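Local coordinates for ABC transporter, periplasmic substrate-binding protein (Thermotoga maritima, PDB 2HPG) that probably captures a small ligand in the periplasm and delivers it to a tripartite ATP-independent (TRAP) transporter, at residues K37-V42 and K243-I248; S134-Q139 and E252-G257; N157-R162 and A196-E201. All coordinates share one frame; numbering follows the deposited sequence.

Overall arrangement
From the N terminus, the chain first meets a contact at 37-42, the turn between helix 22-37 and strand 42-47, then at 134-139 on the long strand 130-146. The segments 157-162 and 196-201 follow and meet each other, closing the short loop of interaction 3. Further on, the start of helix 243-278, 243-248, returns to 37-42, and its next turns, 252-257, return to 134-139, so that interactions 1 and 2 cross, while interaction 3 lies within both of their loops. Helix 243-278 thus ties the turn after helix 22-37 to strand 130-146. That strand neighbours strand 199-202 in the same sheet, which joins interaction 2 to interaction 3.

Interaction 1 of 3, residues K37-V42 and K243-I248; sequences KTNGDV and KEYQKI
Y245, near the start of helix 243-278, reaches over to T38, D41 and V42 in the turn that joins helix 22-37 to strand 42-47. Its ring takes part in a CH-pi contact: the T38 methyl CG2 lies over one face, 4.0 Å from the ring centroid. T38 suits the spot because its two branches do different work. OG1 sits between the backbone N and the carbonyl carbon (chi1 64°), where it accepts from V42 N and gives its proton to V34 O, while CG2, anti to the carbonyl carbon, goes to the ring. Further apolar contacts are V42 CG2 on Y245 CD2 at 3.8 Å, and I248, whose CG2 meets K37 CB at 3.9 Å. The polar contact is at the tip, where Y245 OH donates to D41 OD2 over 3.1 Å from above the carboxylate plane, ring and carboxylate standing nearly perpendicular. A type I' turn from T38 to D41 brings the aspartate there; N39 and G40, both at positive phi, make it, and N39 is the C-prime residue of the Schellman motif ending helix 22-37. Tyrosine therefore fits this partly buried border, pairing methyl contacts on its ring with a hydroxyl bonded to a partly exposed carboxylate.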
# COMPACT_ATOMS: atom_id res chain seq x y z
N LYS A 37 -20.25 -16.02 8.88
CA LYS A 37 -20.62 -15.45 10.18
C LYS A 37 -21.87 -14.56 10.18
O LYS A 37 -22.38 -14.22 11.25
CB LYS A 37 -19.43 -14.69 10.76
CG LYS A 37 -18.23 -15.61 11.04
CD LYS A 37 -17.24 -14.97 11.99
CE LYS A 37 -15.94 -15.77 12.08
NZ LYS A 37 -16.14 -17.27 12.11
N THR A 38 -22.33 -14.15 8.99
CA THR A 38 -23.59 -13.39 8.85
C THR A 38 -24.71 -14.28 8.35
O THR A 38 -25.80 -13.81 8.02
CB THR A 38 -23.44 -12.22 7.85
OG1 THR A 38 -23.18 -12.75 6.54
CG2 THR A 38 -22.36 -11.27 8.28
N ASN A 39 -24.42 -15.58 8.23
CA ASN A 39 -25.39 -16.57 7.81
C ASN A 39 -25.89 -16.33 6.38
O ASN A 39 -27.05 -16.61 6.08
CB ASN A 39 -26.60 -16.61 8.77
CG ASN A 39 -26.22 -16.34 10.24
OD1 ASN A 39 -26.64 -15.33 10.81
ND2 ASN A 39 -25.45 -17.24 10.84
N GLY A 40 -25.02 -15.83 5.51
CA GLY A 40 -25.40 -15.56 4.13
C GLY A 40 -26.15 -14.25 3.92
O GLY A 40 -26.50 -13.92 2.78
N ASP A 41 -26.40 -13.50 4.98
CA ASP A 41 -27.07 -12.20 4.86
C ASP A 41 -26.21 -11.12 4.20
O ASP A 41 -26.74 -10.21 3.60
CB ASP A 41 -27.58 -11.70 6.21
CG ASP A 41 -29.01 -12.15 6.50
OD1 ASP A 41 -29.51 -13.06 5.82
OD2 ASP A 41 -29.64 -11.56 7.40
N VAL A 42 -24.88 -11.20 4.36
CA VAL A 42 -23.98 -10.31 3.65
C VAL A 42 -23.21 -11.14 2.63
O VAL A 42 -22.52 -12.07 3.00
CB VAL A 42 -23.00 -9.56 4.59
CG1 VAL A 42 -22.01 -8.72 3.79
CG2 VAL A 42 -23.77 -8.69 5.59
N LYS A 243 -25.32 -3.42 13.56
CA LYS A 243 -24.05 -3.30 14.28
C LYS A 243 -23.26 -4.60 14.36
O LYS A 243 -22.04 -4.58 14.27
CB LYS A 243 -24.28 -2.76 15.69
CG LYS A 243 -24.74 -1.32 15.71
CD LYS A 243 -23.59 -0.36 15.44
CE LYS A 243 -24.07 1.09 15.43
NZ LYS A 243 -24.97 1.35 14.25
N GLU A 244 -23.93 -5.73 14.55
CA GLU A 244 -23.26 -7.03 14.62
C GLU A 244 -22.50 -7.30 13.32
O GLU A 244 -21.40 -7.85 13.33
CB GLU A 244 -24.27 -8.16 14.85
CG GLU A 244 -23.61 -9.49 15.21
CD GLU A 244 -24.44 -10.72 14.85
OE1 GLU A 244 -25.68 -10.60 14.70
OE2 GLU A 244 -23.84 -11.81 14.73
N TYR A 245 -23.12 -6.94 12.20
CA TYR A 245 -22.51 -7.19 10.90
C TYR A 245 -21.38 -6.20 10.64
O TYR A 245 -20.38 -6.54 10.02
CB TYR A 245 -23.55 -7.11 9.78
CG TYR A 245 -24.56 -8.23 9.76
CD1 TYR A 245 -24.48 -9.33 10.61
CD2 TYR A 245 -25.61 -8.20 8.84
CE1 TYR A 245 -25.42 -10.36 10.55
CE2 TYR A 245 -26.55 -9.22 8.77
CZ TYR A 245 -26.46 -10.29 9.63
OH TYR A 245 -27.41 -11.29 9.54
N GLN A 246 -21.55 -4.98 11.11
CA GLN A 246 -20.50 -3.99 11.03
C GLN A 246 -19.22 -4.51 11.70
O GLN A 246 -18.12 -4.38 11.14
CB GLN A 246 -20.95 -2.68 11.69
CG GLN A 246 -22.04 -1.95 10.94
CD GLN A 246 -22.43 -0.61 11.56
OE1 GLN A 246 -23.45 -0.03 11.20
NE2 GLN A 246 -21.63 -0.13 12.48
N LYS A 247 -19.37 -5.11 12.87
CA LYS A 247 -18.24 -5.63 13.63
C LYS A 247 -17.61 -6.85 12.98
O LYS A 247 -16.39 -6.95 12.95
CB LYS A 247 -18.62 -5.96 15.08
CG LYS A 247 -18.63 -4.75 16.00
CD LYS A 247 -18.66 -5.15 17.48
CE LYS A 247 -18.93 -3.93 18.37
NZ LYS A 247 -18.64 -4.20 19.83
N ILE A 248 -18.44 -7.78 12.50
CA ILE A 248 -17.95 -8.94 11.77
C ILE A 248 -17.13 -8.54 10.54
O ILE A 248 -16.06 -9.11 10.28
CB ILE A 248 -19.09 -9.84 11.30
CG1 ILE A 248 -19.76 -10.52 12.51
CG2 ILE A 248 -18.58 -10.91 10.32
CD1 ILE A 248 -21.19 -10.94 12.26

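Interaction 2 of 3, residues S134-Q139 and E252-G257; sequences SFYWVQ and EMDKAG
S134 and D254 begin the contact between strand 130-146 and helix 243-278, two long elements characteristic of the TRAP solute-binding fold; locally they run nearly parallel, their axes 21° apart and 6.9 Å at closest approach. S134 OG forms an ST turn, accepting from Y136 N at 3.2 Å while donating to the anti lone pair of D254 OD1 at 2.6 Å. Its anti placement relative to the backbone N (chi1 -179°) directs the hydroxyl to the helix, and a small hydroxyl can both give and take here. F135 points away from the helix at its CB, its ring meeting F230, but its backbone N donates to a water that in turn donates to D254 OD1, so this oxygen is held by the serine and the water together. At Y136 one face of the ring is covered by D254 OD1, 3.4 Å from CD2. The other oxygen, D254 OD2, forms a salt bridge with K112, which would be expected to favour the charged carboxylate. W137 fills most of the remaining interface. G257 presents CA to a face of the indole, 3.5 Å from the centroid of the five-membered ring; a side chain here would run into W137 NE1 and Y136 O, so glycine lets the two elements approach. M253, modelled as selenomethionine, crosses the indole at about a right angle in the conformer described, with CG 3.6 Å from W137 CZ2 and SE in a tentative Met-aromatic contact. F27 stacks with W137, and Y23 meets it edge-to-face, so helix 22-37 joins the core. W137 NE1 donates to M253 O at 2.9 Å in a bent bond, the N-H...O angle 135°, while G257 N reaches that carbonyl oxygen from the opposite face of its plane.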
# COMPACT_ATOMS: atom_id res chain seq x y z
N SER A 134 -10.20 -1.26 7.36
CA SER A 134 -8.91 -1.77 7.78
C SER A 134 -7.75 -1.12 7.04
O SER A 134 -7.90 -0.72 5.88
CB SER A 134 -8.85 -3.29 7.58
OG SER A 134 -7.61 -3.81 8.02
N PHE A 135 -6.61 -1.01 7.73
CA PHE A 135 -5.33 -0.74 7.07
C PHE A 135 -4.21 -1.71 7.47
O PHE A 135 -3.04 -1.37 7.39
CB PHE A 135 -4.90 0.74 7.23
CG PHE A 135 -4.71 1.19 8.66
CD1 PHE A 135 -3.49 0.99 9.33
CD2 PHE A 135 -5.74 1.86 9.34
CE1 PHE A 135 -3.31 1.42 10.63
CE2 PHE A 135 -5.57 2.29 10.67
CZ PHE A 135 -4.35 2.07 11.31
N TYR A 136 -4.58 -2.93 7.88
CA TYR A 136 -3.62 -3.99 8.18
C TYR A 136 -3.32 -4.85 6.96
O TYR A 136 -3.17 -6.08 7.06
CB TYR A 136 -4.16 -4.90 9.27
CG TYR A 136 -4.43 -4.24 10.61
CD1 TYR A 136 -3.93 -2.99 10.94
CD2 TYR A 136 -5.17 -4.91 11.58
CE1 TYR A 136 -4.20 -2.42 12.16
CE2 TYR A 136 -5.43 -4.34 12.80
CZ TYR A 136 -4.96 -3.11 13.09
OH TYR A 136 -5.25 -2.57 14.33
N TRP A 137 -3.24 -4.20 5.80
CA TRP A 137 -3.05 -4.88 4.53
C TRP A 137 -1.78 -4.31 3.96
O TRP A 137 -1.73 -3.15 3.59
CB TRP A 137 -4.25 -4.63 3.60
CG TRP A 137 -5.44 -5.43 4.03
CD1 TRP A 137 -6.23 -5.20 5.12
CD2 TRP A 137 -5.94 -6.62 3.41
NE1 TRP A 137 -7.19 -6.18 5.22
CE2 TRP A 137 -7.04 -7.06 4.17
CE3 TRP A 137 -5.57 -7.35 2.29
CZ2 TRP A 137 -7.78 -8.20 3.83
CZ3 TRP A 137 -6.30 -8.49 1.95
CH2 TRP A 137 -7.39 -8.89 2.72
N VAL A 138 -0.74 -5.13 3.93
CA VAL A 138 0.60 -4.67 3.60
C VAL A 138 1.16 -5.48 2.43
O VAL A 138 1.11 -6.70 2.43
CB VAL A 138 1.49 -4.73 4.88
CG1 VAL A 138 2.94 -4.71 4.57
CG2 VAL A 138 1.11 -3.56 5.82
N GLN A 139 1.64 -4.77 1.40
CA GLN A 139 2.20 -5.45 0.23
C GLN A 139 3.69 -5.69 0.37
O GLN A 139 4.28 -6.44 -0.41
CB GLN A 139 1.91 -4.64 -1.02
CG GLN A 139 0.53 -4.87 -1.57
CD GLN A 139 0.31 -4.12 -2.84
OE1 GLN A 139 1.05 -4.30 -3.80
NE2 GLN A 139 -0.70 -3.24 -2.85
N GLU A 252 -13.15 -9.39 10.67
CA GLU A 252 -12.71 -10.41 9.75
C GLU A 252 -11.68 -9.92 8.74
O GLU A 252 -10.84 -10.70 8.28
CB GLU A 252 -13.90 -11.00 9.01
CG GLU A 252 -14.72 -11.89 9.89
CD GLU A 252 -13.91 -12.99 10.50
OE1 GLU A 252 -13.06 -13.58 9.78
OE2 GLU A 252 -14.10 -13.25 11.71
N MSE A 253 -11.71 -8.64 8.42
CA MSE A 253 -10.75 -8.18 7.45
C MSE A 253 -9.46 -7.67 8.06
O MSE A 253 -8.41 -7.73 7.41
CB MSE A 253 -11.34 -7.16 6.53
CG MSE A 253 -11.04 -7.55 5.11
SE MSE A 253 -10.78 -6.03 4.16
CE MSE A 253 -11.82 -6.29 2.58
N ASP A 254 -9.52 -7.17 9.29
CA ASP A 254 -8.28 -6.91 10.05
C ASP A 254 -7.51 -8.21 10.21
O ASP A 254 -6.28 -8.25 10.06
CB ASP A 254 -8.60 -6.33 11.42
CG ASP A 254 -8.76 -4.83 11.42
OD1 ASP A 254 -8.28 -4.10 10.51
OD2 ASP A 254 -9.36 -4.35 12.40
N LYS A 255 -8.26 -9.27 10.50
CA LYS A 255 -7.72 -10.62 10.66
C LYS A 255 -7.13 -11.22 9.38
O LYS A 255 -6.03 -11.78 9.40
CB LYS A 255 -8.84 -11.52 11.15
CG LYS A 255 -8.54 -12.99 11.25
CD LYS A 255 -9.68 -13.71 12.00
CE LYS A 255 -9.38 -15.19 12.19
NZ LYS A 255 -8.90 -15.81 10.91
N ALA A 256 -7.86 -11.11 8.28
CA ALA A 256 -7.36 -11.56 6.98
C ALA A 256 -6.16 -10.73 6.53
O ALA A 256 -5.25 -11.25 5.87
CB ALA A 256 -8.47 -11.47 5.92
N GLY A 257 -6.18 -9.45 6.87
CA GLY A 257 -5.13 -8.53 6.50
C GLY A 257 -3.82 -8.79 7.21
O GLY A 257 -2.78 -8.85 6.58
O HOH W 1 -6.99 -1.57 10.65

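Interaction 3 of 3, residues N157-R162 and A196-E201; sequences NGLRIR and AVDGAE
R160 and D198 hold each other by both side chain and backbone. The arginine's CG is anti to the carbonyl carbon, and the chain then bends at chi2 (91°) and chi3 (44°), which swings the guanidinium across to the aspartate. The grip is side-on: NE meets D198 OD2 at 2.9 Å and NH2 meets OD1 at 3.2 Å, both oxygens close to the guanidinium plane, although the carboxylate is turned 56° to it and approached from above its own plane. D198 OD2 also accepts from R160 N at 2.8 Å, from the same face as NE, so three N-H groups fix the carboxylate's rotation. In return D198 N donates to R160 O at 2.8 Å. Aspartate suits this place since its short chain lets a carboxylate reach the neighbouring main chain. R160 NH2 is also bonded to R195 O.

Beyond this pair the strands run parallel, with R162 N donating to G199 O at 3.0 Å. I161 lays CD1 against G199, 3.7 Å from its CA, where the absence of a side chain accommodates the isoleucine. The R162 chain bends so that NE donates to a water, which also accepts from E201 N and donates to R162 O. R162 NH1 donates to V183 O; E201 OE1 forms a salt bridge with R142 and a hydrogen bond with T163 OG1, and OE2 one with H224.

Strand 160-162 thus lies between parallel strands 179-181 and 199-202, the three linked through helices 167-176 and 188-193 in beta-alpha-beta crossovers, consistent with a periplasmic-binding-protein lobe; V197 and A200 rest on helix 188-193.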
# COMPACT_ATOMS: atom_id res chain seq x y z
N ASN A 157 20.77 10.39 -8.87
CA ASN A 157 20.85 11.65 -9.63
C ASN A 157 20.68 11.42 -11.11
O ASN A 157 21.40 10.61 -11.71
CB ASN A 157 22.18 12.38 -9.39
CG ASN A 157 22.27 13.70 -10.15
OD1 ASN A 157 23.13 13.89 -11.01
ND2 ASN A 157 21.36 14.61 -9.85
N GLY A 158 19.73 12.12 -11.71
CA GLY A 158 19.52 12.02 -13.14
C GLY A 158 18.76 10.80 -13.61
O GLY A 158 18.44 10.70 -14.80
N LEU A 159 18.44 9.87 -12.70
CA LEU A 159 17.75 8.64 -13.08
C LEU A 159 16.23 8.83 -13.11
O LEU A 159 15.64 9.23 -12.11
CB LEU A 159 18.11 7.48 -12.16
CG LEU A 159 19.52 6.87 -12.22
CD1 LEU A 159 19.52 5.52 -11.53
CD2 LEU A 159 20.03 6.71 -13.64
N ARG A 160 15.62 8.54 -14.25
CA ARG A 160 14.17 8.55 -14.37
C ARG A 160 13.63 7.26 -13.78
O ARG A 160 13.74 6.22 -14.40
CB ARG A 160 13.72 8.67 -15.83
CG ARG A 160 14.01 10.02 -16.51
CD ARG A 160 15.33 10.08 -17.22
NE ARG A 160 15.63 8.89 -18.02
CZ ARG A 160 15.09 8.59 -19.19
NH1 ARG A 160 14.25 9.42 -19.79
NH2 ARG A 160 15.44 7.45 -19.80
N ILE A 161 13.03 7.33 -12.60
CA ILE A 161 12.48 6.15 -11.92
C ILE A 161 10.96 6.21 -11.84
O ILE A 161 10.39 7.17 -11.30
CB ILE A 161 13.02 6.06 -10.47
CG1 ILE A 161 14.55 5.87 -10.46
CG2 ILE A 161 12.35 4.95 -9.71
CD1 ILE A 161 15.04 4.60 -11.18
N ARG A 162 10.30 5.18 -12.35
CA ARG A 162 8.86 5.21 -12.40
C ARG A 162 8.34 4.88 -11.01
O ARG A 162 8.88 4.01 -10.31
CB ARG A 162 8.29 4.32 -13.52
CG ARG A 162 7.58 3.08 -13.10
CD ARG A 162 6.10 3.21 -12.87
NE ARG A 162 5.74 2.37 -11.76
CZ ARG A 162 4.53 2.05 -11.32
NH1 ARG A 162 3.40 2.35 -11.94
NH2 ARG A 162 4.47 1.31 -10.23
N ALA A 196 12.32 5.09 -22.10
CA ALA A 196 11.58 6.25 -21.59
C ALA A 196 11.83 6.45 -20.09
O ALA A 196 11.74 7.57 -19.59
CB ALA A 196 10.07 6.09 -21.90
N VAL A 197 12.14 5.36 -19.38
CA VAL A 197 12.58 5.42 -17.97
C VAL A 197 13.83 4.57 -17.76
O VAL A 197 14.17 3.72 -18.60
CB VAL A 197 11.47 4.96 -16.95
CG1 VAL A 197 10.21 5.82 -17.09
CG2 VAL A 197 11.14 3.49 -17.11
N ASP A 198 14.51 4.80 -16.64
CA ASP A 198 15.76 4.09 -16.32
C ASP A 198 15.54 2.94 -15.34
O ASP A 198 16.38 2.05 -15.22
CB ASP A 198 16.77 5.04 -15.71
CG ASP A 198 17.16 6.16 -16.63
OD1 ASP A 198 17.45 5.87 -17.81
OD2 ASP A 198 17.19 7.32 -16.16
N GLY A 199 14.42 2.97 -14.65
CA GLY A 199 14.13 1.95 -13.64
C GLY A 199 12.80 2.18 -12.96
O GLY A 199 11.99 3.00 -13.40
N ALA A 200 12.59 1.43 -11.89
CA ALA A 200 11.34 1.47 -11.13
C ALA A 200 11.67 1.23 -9.67
O ALA A 200 12.83 1.17 -9.27
CB ALA A 200 10.36 0.42 -11.65
N GLU A 201 10.64 1.12 -8.84
CA GLU A 201 10.83 0.82 -7.44
C GLU A 201 9.62 -0.00 -7.05
O GLU A 201 8.49 0.43 -7.23
CB GLU A 201 10.99 2.12 -6.64
CG GLU A 201 9.91 3.14 -6.79
CD GLU A 201 8.72 2.92 -5.88
OE1 GLU A 201 7.61 3.33 -6.25
OE2 GLU A 201 8.89 2.34 -4.80
O HOH W 2 7.61 1.97 -9.43